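Local coordinates for beta-galactosidase (Trichoderma reesei, PDB 3OG2), which probably catalyses the hydrolysis of terminal non-reducing beta-D-galactose residues from beta-D-galactosides, as a glycoside hydrolase of family 35, at residues Tyr195-Tyr198 / Val199-Gln202; Tyr76-Trp79 / Ala80-Glu83; Trp261-Asp264 / His265-Ile268. All coordinates share one frame; numbering follows the deposited sequence.

Interaction 1. Residues Tyr195-Tyr198 / Val199-Gln202; sequences YMQY and VIDQ
Q197 reaches along the helix to D201, one turn on, and gives it a side-chain hydrogen bond. With its CG anti to the backbone N (chi1 -170°) and a bend at chi2, the glutamine curls along the helix surface toward the next turn, and Q197 NE2 stands 2.9 Å from D201 OD1. The bond is nearly straight, 172° at the hydrogen. The carboxylate oxygen lies in the plane of the Q197 amide, whereas NE2 approaches that oxygen from well above the carboxylate plane. I200 CG2 lies 3.6 Å from Q197 NE2, and the other end of the amide, OE1, accepts from the backbone N of G230, so both polar atoms of the glutamine are engaged and its rotation is fixed.

Y195 and V199 pack together on a buried part of the helix. V199 CG2 sits over one face of the Y195 ring, 4.0 Å from its centroid and shifted toward the rim, a CH-pi contact; Y195 OH is hydrogen-bonded to E178 OE2. Between these two patches, Y198 and Q202 run past each other obliquely, Y198 CE1 lying 3.5 Å from Q202 NE2 with ring and amide planes 46° apart. The polar ends of both residues meet at D151 of helix 144-163, to which each is hydrogen-bonded.

Beneath the side chains, the backbone bonds run unbroken, V199 N to Y195 O measuring 3.1 Å. The i to i+4 spacing of these pairs is that of an alpha-helix, here helix 193-205 of the family 35 TIM-barrel domain, with Y195, V199 and I200 buried and the Q197-D201 pair partly exposed.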
ATOM      1  N   TYR A 195     -19.077  11.990 -20.141  1.00  8.75           N
ATOM      2  CA  TYR A 195     -17.763  12.020 -19.492  1.00  8.26           C
ATOM      3  C   TYR A 195     -17.219  10.616 -19.313  1.00  7.96           C
ATOM      4  O   TYR A 195     -16.083  10.281 -19.700  1.00  8.22           O
ATOM      5  CB  TYR A 195     -17.854  12.764 -18.147  1.00  8.67           C
ATOM      6  CG  TYR A 195     -16.588  12.567 -17.349  1.00  7.77           C
ATOM      7  CD1 TYR A 195     -15.409  13.146 -17.770  1.00  8.78           C
ATOM      8  CD2 TYR A 195     -16.576  11.790 -16.183  1.00  8.03           C
ATOM      9  CE1 TYR A 195     -14.237  12.953 -17.037  1.00  8.18           C
ATOM     10  CE2 TYR A 195     -15.423  11.590 -15.466  1.00  7.59           C
ATOM     11  CZ  TYR A 195     -14.250  12.177 -15.905  1.00  7.96           C
ATOM     12  OH  TYR A 195     -13.066  12.016 -15.198  1.00  8.18           O
ATOM     13  N   MET A 196     -18.068   9.746 -18.764  1.00  7.95           N
ATOM     14  CA  MET A 196     -17.619   8.365 -18.507  1.00  7.93           C
ATOM     15  C   MET A 196     -17.189   7.672 -19.777  1.00  8.02           C
ATOM     16  O   MET A 196     -16.204   6.940 -19.826  1.00  8.00           O
ATOM     17  CB  MET A 196     -18.740   7.580 -17.812  1.00  9.31           C
ATOM     18  CG  MET A 196     -19.146   8.111 -16.452  1.00 10.94           C
ATOM     19  SD  MET A 196     -20.849   7.613 -16.000  1.00 13.30           S
ATOM     20  CE  MET A 196     -20.462   5.969 -15.505  1.00 17.20           C
ATOM     21  N   GLN A 197     -18.001   7.866 -20.856  1.00  8.26           N
ATOM     22  CA  GLN A 197     -17.633   7.219 -22.114  1.00  8.11           C
ATOM     23  C   GLN A 197     -16.371   7.818 -22.714  1.00  7.96           C
ATOM     24  O   GLN A 197     -15.637   7.083 -23.372  1.00  9.19           O
ATOM     25  CB  GLN A 197     -18.806   7.340 -23.115  1.00  9.11           C
ATOM     26  CG  GLN A 197     -18.524   6.458 -24.331  1.00  9.17           C
ATOM     27  CD  GLN A 197     -18.461   4.992 -23.960  1.00  9.47           C
ATOM     28  OE1 GLN A 197     -19.259   4.426 -23.209  1.00 11.08           O
ATOM     29  NE2 GLN A 197     -17.443   4.349 -24.530  1.00 11.14           N
ATOM     30  N   TYR A 198     -16.146   9.138 -22.568  1.00  8.59           N
ATOM     31  CA  TYR A 198     -14.884   9.704 -23.087  1.00  8.22           C
ATOM     32  C   TYR A 198     -13.710   8.989 -22.409  1.00  7.58           C
ATOM     33  O   TYR A 198     -12.713   8.675 -23.093  1.00  8.36           O
ATOM     34  CB  TYR A 198     -14.834  11.185 -22.776  1.00  9.44           C
ATOM     35  CG  TYR A 198     -13.666  11.898 -23.419  1.00  8.57           C
ATOM     36  CD1 TYR A 198     -12.423  11.965 -22.756  1.00 10.03           C
ATOM     37  CD2 TYR A 198     -13.776  12.502 -24.671  1.00 11.68           C
ATOM     38  CE1 TYR A 198     -11.349  12.597 -23.337  1.00  9.47           C
ATOM     39  CE2 TYR A 198     -12.703  13.150 -25.256  1.00 10.58           C
ATOM     40  CZ  TYR A 198     -11.478  13.198 -24.591  1.00 11.38           C
ATOM     41  OH  TYR A 198     -10.428  13.874 -25.161  1.00 13.67           O
ATOM     42  N   VAL A 199     -13.798   8.785 -21.089  1.00  7.65           N
ATOM     43  CA  VAL A 199     -12.665   8.169 -20.356  1.00  8.00           C
ATOM     44  C   VAL A 199     -12.446   6.755 -20.856  1.00  7.24           C
ATOM     45  O   VAL A 199     -11.314   6.295 -21.098  1.00  7.93           O
ATOM     46  CB  VAL A 199     -12.981   8.231 -18.853  1.00  8.55           C
ATOM     47  CG1 VAL A 199     -12.004   7.403 -18.029  1.00 11.51           C
ATOM     48  CG2 VAL A 199     -12.994   9.690 -18.382  1.00  8.76           C
ATOM     49  N   ILE A 200     -13.563   6.005 -21.088  1.00  8.13           N
ATOM     50  CA  ILE A 200     -13.418   4.673 -21.678  1.00  8.26           C
ATOM     51  C   ILE A 200     -12.810   4.705 -23.078  1.00  7.82           C
ATOM     52  O   ILE A 200     -11.915   3.902 -23.381  1.00  9.58           O
ATOM     53  CB  ILE A 200     -14.809   3.960 -21.720  1.00  8.31           C
ATOM     54  CG1 ILE A 200     -15.251   3.613 -20.285  1.00  8.96           C
ATOM     55  CG2 ILE A 200     -14.798   2.745 -22.632  1.00  9.16           C
ATOM     56  CD1 ILE A 200     -16.709   3.164 -20.194  1.00 12.67           C
ATOM     57  N   ASP A 201     -13.301   5.623 -23.906  1.00  8.59           N
ATOM     58  CA  ASP A 201     -12.802   5.729 -25.267  1.00  9.32           C
ATOM     59  C   ASP A 201     -11.295   6.011 -25.282  1.00  8.18           C
ATOM     60  O   ASP A 201     -10.597   5.478 -26.169  1.00  8.97           O
ATOM     61  CB  ASP A 201     -13.499   6.859 -26.039  1.00 10.10           C
ATOM     62  CG  ASP A 201     -14.948   6.680 -26.386  1.00 13.05           C
ATOM     63  OD1 ASP A 201     -15.492   5.537 -26.322  1.00 13.48           O
ATOM     64  OD2 ASP A 201     -15.616   7.700 -26.782  1.00 18.06           O
ATOM     65  N   GLN A 202     -10.814   6.825 -24.338  1.00  7.74           N
ATOM     66  CA  GLN A 202      -9.354   7.086 -24.359  1.00  7.95           C
ATOM     67  C   GLN A 202      -8.578   5.790 -24.211  1.00  8.39           C
ATOM     68  O   GLN A 202      -7.542   5.562 -24.806  1.00  8.79           O
ATOM     69  CB  GLN A 202      -8.922   7.995 -23.220  1.00  8.99           C
ATOM     70  CG  GLN A 202      -9.453   9.440 -23.317  1.00  9.14           C
ATOM     71  CD  GLN A 202      -9.013  10.201 -22.092  1.00  7.94           C
ATOM     72  OE1 GLN A 202      -9.360   9.779 -20.956  1.00  9.18           O
ATOM     73  NE2 GLN A 202      -8.257  11.267 -22.247  1.00  9.40           N
TER

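Interaction 2. Residues Tyr76-Trp79 / Ala80-Glu83; sequences YVDW and ALLE
V77 meets L82 at the start of this turn: V77 CG1 lies 3.4 Å from L82 CD1, tighter than ordinary van der Waals contact, with the two side chains crossing at about a right angle. V77 follows Y76, the galactose-binding tyrosine at the end of strand 72-76, and also packs on Y153 and I157 of helix 144-163.

D78 comes next, at the N-cap position. Its CG is anti to the backbone N (chi1 -177°), which carries D78 OD1 to 3.2 Å from A80 N in a weak capping bond, while OD2 rests near L81 CD1. D78 O accepts from L81 N.

W79 contributes most. Two donors meet W79 O, L82 N at 2.8 Å and E83 N at 3.0 Å. The indole lies alongside the E83 side chain, both pointing the same way. W79 NE1 donates in the ring plane to the anti lone pair of E83 OE1, 2.8 Å away and 161° at the hydrogen, and E83 CB sits at the ring edge. Y153 stacks on the indole, and G87 N and N152 ND2 hold the other carboxylate oxygen, E83 OE2.

A phenylalanine in place of W79 would probably leave E83 OE1 without its indole donor, the carboxylate then held through OE2 alone among the bonds described.

With neutral N-H donors on both oxygens, the buried E83 carboxylate is gripped by directional bonds, which probably help it to stay ionised, and the turn leaving the strand is tied together through side chains as well as backbone.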
ATOM      1  N   TYR A  76      -2.043   1.565  -8.970  1.00  6.78           N
ATOM      2  CA  TYR A  76      -2.292   2.884  -9.529  1.00  6.35           C
ATOM      3  C   TYR A  76      -1.061   3.333 -10.306  1.00  5.72           C
ATOM      4  O   TYR A  76       0.077   2.899 -10.008  1.00  6.90           O
ATOM      5  CB  TYR A  76      -2.570   3.899  -8.415  1.00  7.27           C
ATOM      6  CG  TYR A  76      -3.973   3.899  -7.846  1.00  6.31           C
ATOM      7  CD1 TYR A  76      -5.132   3.822  -8.648  1.00  6.39           C
ATOM      8  CD2 TYR A  76      -4.104   4.077  -6.460  1.00  7.40           C
ATOM      9  CE1 TYR A  76      -6.403   3.872  -8.041  1.00  6.64           C
ATOM     10  CE2 TYR A  76      -5.360   4.128  -5.877  1.00  7.11           C
ATOM     11  CZ  TYR A  76      -6.490   4.026  -6.674  1.00  6.71           C
ATOM     12  OH  TYR A  76      -7.704   4.064  -6.041  1.00  7.69           O
ATOM     13  N   VAL A  77      -1.303   4.288 -11.207  1.00  6.22           N
ATOM     14  CA  VAL A  77      -0.230   5.112 -11.789  1.00  7.02           C
ATOM     15  C   VAL A  77      -0.523   6.548 -11.407  1.00  6.52           C
ATOM     16  O   VAL A  77      -1.709   6.955 -11.475  1.00  7.47           O
ATOM     17  CB  VAL A  77      -0.148   4.972 -13.312  1.00  7.98           C
ATOM     18  CG1 VAL A  77       1.029   5.799 -13.823  1.00  8.13           C
ATOM     19  CG2 VAL A  77      -0.069   3.520 -13.740  1.00  8.51           C
ATOM     20  N   ASP A  78       0.488   7.306 -10.974  1.00  7.15           N
ATOM     21  CA  ASP A  78       0.300   8.683 -10.523  1.00  7.28           C
ATOM     22  C   ASP A  78       0.717   9.640 -11.623  1.00  6.54           C
ATOM     23  O   ASP A  78       1.923   9.855 -11.880  1.00  7.30           O
ATOM     24  CB  ASP A  78       1.138   8.866  -9.242  1.00  7.51           C
ATOM     25  CG  ASP A  78       0.969  10.215  -8.628  1.00  7.13           C
ATOM     26  OD1 ASP A  78       0.298  11.121  -9.155  1.00  8.93           O
ATOM     27  OD2 ASP A  78       1.554  10.416  -7.491  1.00  9.31           O
ATOM     28  N   TRP A  79      -0.282  10.249 -12.267  1.00  6.72           N
ATOM     29  CA  TRP A  79      -0.051  11.156 -13.403  1.00  6.56           C
ATOM     30  C   TRP A  79       0.900  12.279 -12.998  1.00  6.41           C
ATOM     31  O   TRP A  79       1.774  12.666 -13.800  1.00  7.28           O
ATOM     32  CB  TRP A  79      -1.448  11.680 -13.816  1.00  7.46           C
ATOM     33  CG  TRP A  79      -1.488  12.711 -14.891  1.00  6.49           C
ATOM     34  CD1 TRP A  79      -0.503  13.138 -15.781  1.00  6.98           C
ATOM     35  CD2 TRP A  79      -2.654  13.494 -15.207  1.00  6.72           C
ATOM     36  NE1 TRP A  79      -1.004  14.114 -16.597  1.00  7.06           N
ATOM     37  CE2 TRP A  79      -2.319  14.358 -16.270  1.00  7.24           C
ATOM     38  CE3 TRP A  79      -3.943  13.542 -14.686  1.00  6.77           C
ATOM     39  CZ2 TRP A  79      -3.225  15.253 -16.818  1.00  7.73           C
ATOM     40  CZ3 TRP A  79      -4.853  14.423 -15.217  1.00  7.58           C
ATOM     41  CH2 TRP A  79      -4.482  15.271 -16.276  1.00  8.59           C
ATOM     42  N   ALA A  80       0.754  12.832 -11.808  1.00  6.88           N
ATOM     43  CA  ALA A  80       1.546  13.996 -11.378  1.00  7.71           C
ATOM     44  C   ALA A  80       3.053  13.697 -11.445  1.00  8.27           C
ATOM     45  O   ALA A  80       3.836  14.635 -11.593  1.00 10.19           O
ATOM     46  CB  ALA A  80       1.176  14.393  -9.950  1.00  9.04           C
ATOM     47  N   LEU A  81       3.454  12.413 -11.328  1.00  6.76           N
ATOM     48  CA  LEU A  81       4.904  12.092 -11.442  1.00  7.40           C
ATOM     49  C   LEU A  81       5.371  11.927 -12.871  1.00  7.68           C
ATOM     50  O   LEU A  81       6.588  12.024 -13.087  1.00  8.85           O
ATOM     51  CB  LEU A  81       5.173  10.796 -10.647  1.00  8.36           C
ATOM     52  CG  LEU A  81       5.009  10.975  -9.109  1.00  8.45           C
ATOM     53  CD1 LEU A  81       5.070   9.589  -8.461  1.00 10.74           C
ATOM     54  CD2 LEU A  81       6.083  11.888  -8.571  1.00 11.29           C
ATOM     55  N   LEU A  82       4.420  11.639 -13.788  1.00  7.37           N
ATOM     56  CA  LEU A  82       4.814  11.306 -15.163  1.00  7.73           C
ATOM     57  C   LEU A  82       4.599  12.423 -16.135  1.00  8.07           C
ATOM     58  O   LEU A  82       5.093  12.333 -17.273  1.00 10.76           O
ATOM     59  CB  LEU A  82       3.992  10.085 -15.623  1.00  7.60           C
ATOM     60  CG  LEU A  82       4.089   8.885 -14.686  1.00  7.94           C
ATOM     61  CD1 LEU A  82       3.468   7.667 -15.372  1.00  8.72           C
ATOM     62  CD2 LEU A  82       5.529   8.556 -14.295  1.00  9.52           C
ATOM     63  N   GLU A  83       3.874  13.475 -15.778  1.00  7.20           N
ATOM     64  CA  GLU A  83       3.702  14.614 -16.685  1.00  7.40           C
ATOM     65  C   GLU A  83       3.802  15.898 -15.874  1.00  7.67           C
ATOM     66  O   GLU A  83       2.917  16.756 -15.892  1.00  9.54           O
ATOM     67  CB  GLU A  83       2.399  14.514 -17.503  1.00  8.48           C
ATOM     68  CG  GLU A  83       2.472  15.396 -18.754  1.00  8.29           C
ATOM     69  CD  GLU A  83       1.165  15.511 -19.502  1.00  8.69           C
ATOM     70  OE1 GLU A  83       0.136  15.069 -19.020  1.00  9.27           O
ATOM     71  OE2 GLU A  83       1.184  16.091 -20.621  1.00 10.50           O
TER

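Interaction 3. Residues Trp261-Asp264 / His265-Ile268; sequences WRQD and HLNI
H265 N, L266 N, N267 N and I268 N each bond back four residues, to the O atoms of W261, R262, Q263 and D264, building regular alpha-helix of which L266 N to R262 O, at 3.0 Å and 165°, is the straightest step. R262, bent at chi2 (66°), lays its guanidinium across L266. L266 CD1 lies over one face of the guanidinium, 3.8 Å from R262 NE and offset toward the rim, and L266 CD2 packs near R262 NH1.

Q263 bends in the same way, and Q263 NE2 donates to N267 OD1 at 2.9 Å. The acceptor lies in the plane of the glutamine amide, yet the donor stands above the carbonyl plane of the asparagine, the two amides being 45° apart. N267 ND2 donates in turn to a water, 2.9 Å away, which itself donates to D264 OD1 at 2.8 Å; D264 OD2 is held by T260 OG1.

Helix 261-268 connects parallel strands 236-239 and 275-280 in a beta-alpha-beta unit of the barrel. W261 sets its ring edge-to-face with H237 and packs on L276 and F279 of strand 275-280, while R262 reaches T379 and P380 of strand 379-380.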
ATOM      1  N   TRP A 261     -24.367  -6.847   0.549  1.00 10.86           N
ATOM      2  CA  TRP A 261     -23.684  -6.791  -0.741  1.00 10.24           C
ATOM      3  C   TRP A 261     -24.101  -7.900  -1.705  1.00  9.12           C
ATOM      4  O   TRP A 261     -24.013  -7.662  -2.927  1.00  9.62           O
ATOM      5  CB  TRP A 261     -22.180  -6.732  -0.478  1.00  9.78           C
ATOM      6  CG  TRP A 261     -21.714  -5.412   0.026  1.00 10.09           C
ATOM      7  CD1 TRP A 261     -22.388  -4.239   0.085  1.00 11.13           C
ATOM      8  CD2 TRP A 261     -20.404  -5.131   0.561  1.00  9.36           C
ATOM      9  NE1 TRP A 261     -21.609  -3.235   0.627  1.00 11.38           N
ATOM     10  CE2 TRP A 261     -20.380  -3.772   0.914  1.00  9.20           C
ATOM     11  CE3 TRP A 261     -19.265  -5.955   0.754  1.00  8.74           C
ATOM     12  CZ2 TRP A 261     -19.249  -3.141   1.465  1.00  9.22           C
ATOM     13  CZ3 TRP A 261     -18.155  -5.327   1.299  1.00  9.87           C
ATOM     14  CH2 TRP A 261     -18.144  -3.960   1.650  1.00 10.36           C
ATOM     15  N   ARG A 262     -24.470  -9.083  -1.215  1.00 10.60           N
ATOM     16  CA  ARG A 262     -24.940 -10.103  -2.175  1.00 10.35           C
ATOM     17  C   ARG A 262     -26.178  -9.588  -2.890  1.00 11.24           C
ATOM     18  O   ARG A 262     -26.312  -9.641  -4.111  1.00 12.56           O
ATOM     19  CB  ARG A 262     -25.207 -11.404  -1.409  1.00 12.11           C
ATOM     20  CG  ARG A 262     -25.977 -12.412  -2.249  1.00 11.26           C
ATOM     21  CD  ARG A 262     -25.153 -12.897  -3.453  1.00 15.09           C
ATOM     22  NE  ARG A 262     -25.981 -13.929  -4.138  1.00 16.85           N
ATOM     23  CZ  ARG A 262     -25.851 -14.399  -5.357  1.00 15.88           C
ATOM     24  NH1 ARG A 262     -24.835 -13.903  -6.094  1.00 15.66           N
ATOM     25  NH2 ARG A 262     -26.729 -15.316  -5.775  1.00 19.90           N
ATOM     26  N   GLN A 263     -27.162  -9.093  -2.132  1.00 12.12           N
ATOM     27  CA  GLN A 263     -28.394  -8.568  -2.758  1.00 11.93           C
ATOM     28  C   GLN A 263     -28.102  -7.317  -3.582  1.00 11.21           C
ATOM     29  O   GLN A 263     -28.678  -7.170  -4.679  1.00 12.51           O
ATOM     30  CB  GLN A 263     -29.449  -8.220  -1.700  1.00 13.94           C
ATOM     31  CG  GLN A 263     -30.788  -7.912  -2.398  1.00 21.33           C
ATOM     32  CD  GLN A 263     -31.311  -9.086  -3.241  1.00 26.60           C
ATOM     33  OE1 GLN A 263     -31.410 -10.213  -2.746  1.00 29.80           O
ATOM     34  NE2 GLN A 263     -31.675  -8.839  -4.520  1.00 25.30           N
ATOM     35  N   ASP A 264     -27.241  -6.427  -3.109  1.00 10.83           N
ATOM     36  CA  ASP A 264     -26.906  -5.258  -3.936  1.00 11.49           C
ATOM     37  C   ASP A 264     -26.306  -5.729  -5.263  1.00 10.48           C
ATOM     38  O   ASP A 264     -26.604  -5.150  -6.294  1.00 12.07           O
ATOM     39  CB  ASP A 264     -25.886  -4.392  -3.225  1.00 12.63           C
ATOM     40  CG  ASP A 264     -26.379  -3.733  -1.970  1.00 12.53           C
ATOM     41  OD1 ASP A 264     -27.620  -3.461  -1.878  1.00 17.47           O
ATOM     42  OD2 ASP A 264     -25.554  -3.425  -1.080  1.00 14.87           O
ATOM     43  N   HIS A 265     -25.488  -6.771  -5.234  1.00  9.14           N
ATOM     44  CA  HIS A 265     -24.851  -7.268  -6.457  1.00 10.16           C
ATOM     45  C   HIS A 265     -25.904  -7.777  -7.423  1.00 10.22           C
ATOM     46  O   HIS A 265     -25.924  -7.499  -8.635  1.00 11.72           O
ATOM     47  CB  HIS A 265     -23.864  -8.404  -6.068  1.00 10.65           C
ATOM     48  CG  HIS A 265     -23.326  -8.969  -7.364  1.00  9.81           C
ATOM     49  ND1 HIS A 265     -22.568  -8.186  -8.216  1.00 10.29           N
ATOM     50  CD2 HIS A 265     -23.481 -10.159  -7.965  1.00 10.69           C
ATOM     51  CE1 HIS A 265     -22.265  -8.936  -9.306  1.00  9.87           C
ATOM     52  NE2 HIS A 265     -22.802 -10.126  -9.165  1.00 11.08           N
ATOM     53  N   LEU A 266     -26.854  -8.565  -6.900  1.00 11.24           N
ATOM     54  CA  LEU A 266     -27.938  -9.052  -7.742  1.00 12.19           C
ATOM     55  C   LEU A 266     -28.793  -7.924  -8.269  1.00 12.28           C
ATOM     56  O   LEU A 266     -29.329  -8.049  -9.371  1.00 15.12           O
ATOM     57  CB  LEU A 266     -28.820 -10.000  -6.938  1.00 14.03           C
ATOM     58  CG  LEU A 266     -28.090 -11.329  -6.600  1.00 15.11           C
ATOM     59  CD1 LEU A 266     -28.964 -12.137  -5.637  1.00 19.38           C
ATOM     60  CD2 LEU A 266     -27.669 -12.076  -7.858  1.00 21.47           C
ATOM     61  N   ASN A 267     -28.944  -6.839  -7.515  1.00 12.49           N
ATOM     62  CA  ASN A 267     -29.775  -5.729  -7.976  1.00 13.19           C
ATOM     63  C   ASN A 267     -29.071  -4.928  -9.064  1.00 12.01           C
ATOM     64  O   ASN A 267     -29.680  -4.357  -9.992  1.00 19.05           O
ATOM     65  CB  ASN A 267     -30.068  -4.796  -6.807  1.00 14.59           C
ATOM     66  CG  ASN A 267     -30.997  -5.368  -5.791  1.00 17.74           C
ATOM     67  OD1 ASN A 267     -31.712  -6.349  -6.076  1.00 21.14           O
ATOM     68  ND2 ASN A 267     -30.999  -4.792  -4.595  1.00 22.44           N
ATOM     69  N   ILE A 268     -27.757  -4.800  -8.975  1.00 11.53           N
ATOM     70  CA  ILE A 268     -26.993  -3.895  -9.811  1.00 10.25           C
ATOM     71  C   ILE A 268     -26.411  -4.598 -11.038  1.00 10.34           C
ATOM     72  O   ILE A 268     -26.490  -3.998 -12.128  1.00 11.68           O
ATOM     73  CB  ILE A 268     -25.838  -3.220  -9.022  1.00 10.87           C
ATOM     74  CG1 ILE A 268     -26.409  -2.317  -7.926  1.00 12.79           C
ATOM     75  CG2 ILE A 268     -24.839  -2.478  -9.915  1.00 12.65           C
ATOM     76  CD1 ILE A 268     -25.380  -1.883  -6.875  1.00 17.58           C
TER
HETATM   77  O   HOH W   1     -29.281  -2.546  -3.899  1.00 25.94           O

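How the interactions relate
All three contacts are local pairings within the family 35 TIM-barrel region, met in the chain order 2, 1, 3, and none touches another. Interactions 1 and 2 have centres 19 Å apart and nearest atoms about 8 Å apart; helix 144-163 bridges them, since both pack side chains against it. Interaction 3 is more remote, with centres 25 Å from interaction 1 and 34 Å from interaction 2. Their relation to the galactose site, which holds no galactose in this model, differs: interaction 2 includes the binding residue Y76, whose hydroxyl is bonded to N179, whereas the side chains of Y195 and N179, like those of W261 and E278, are about 9 Å apart.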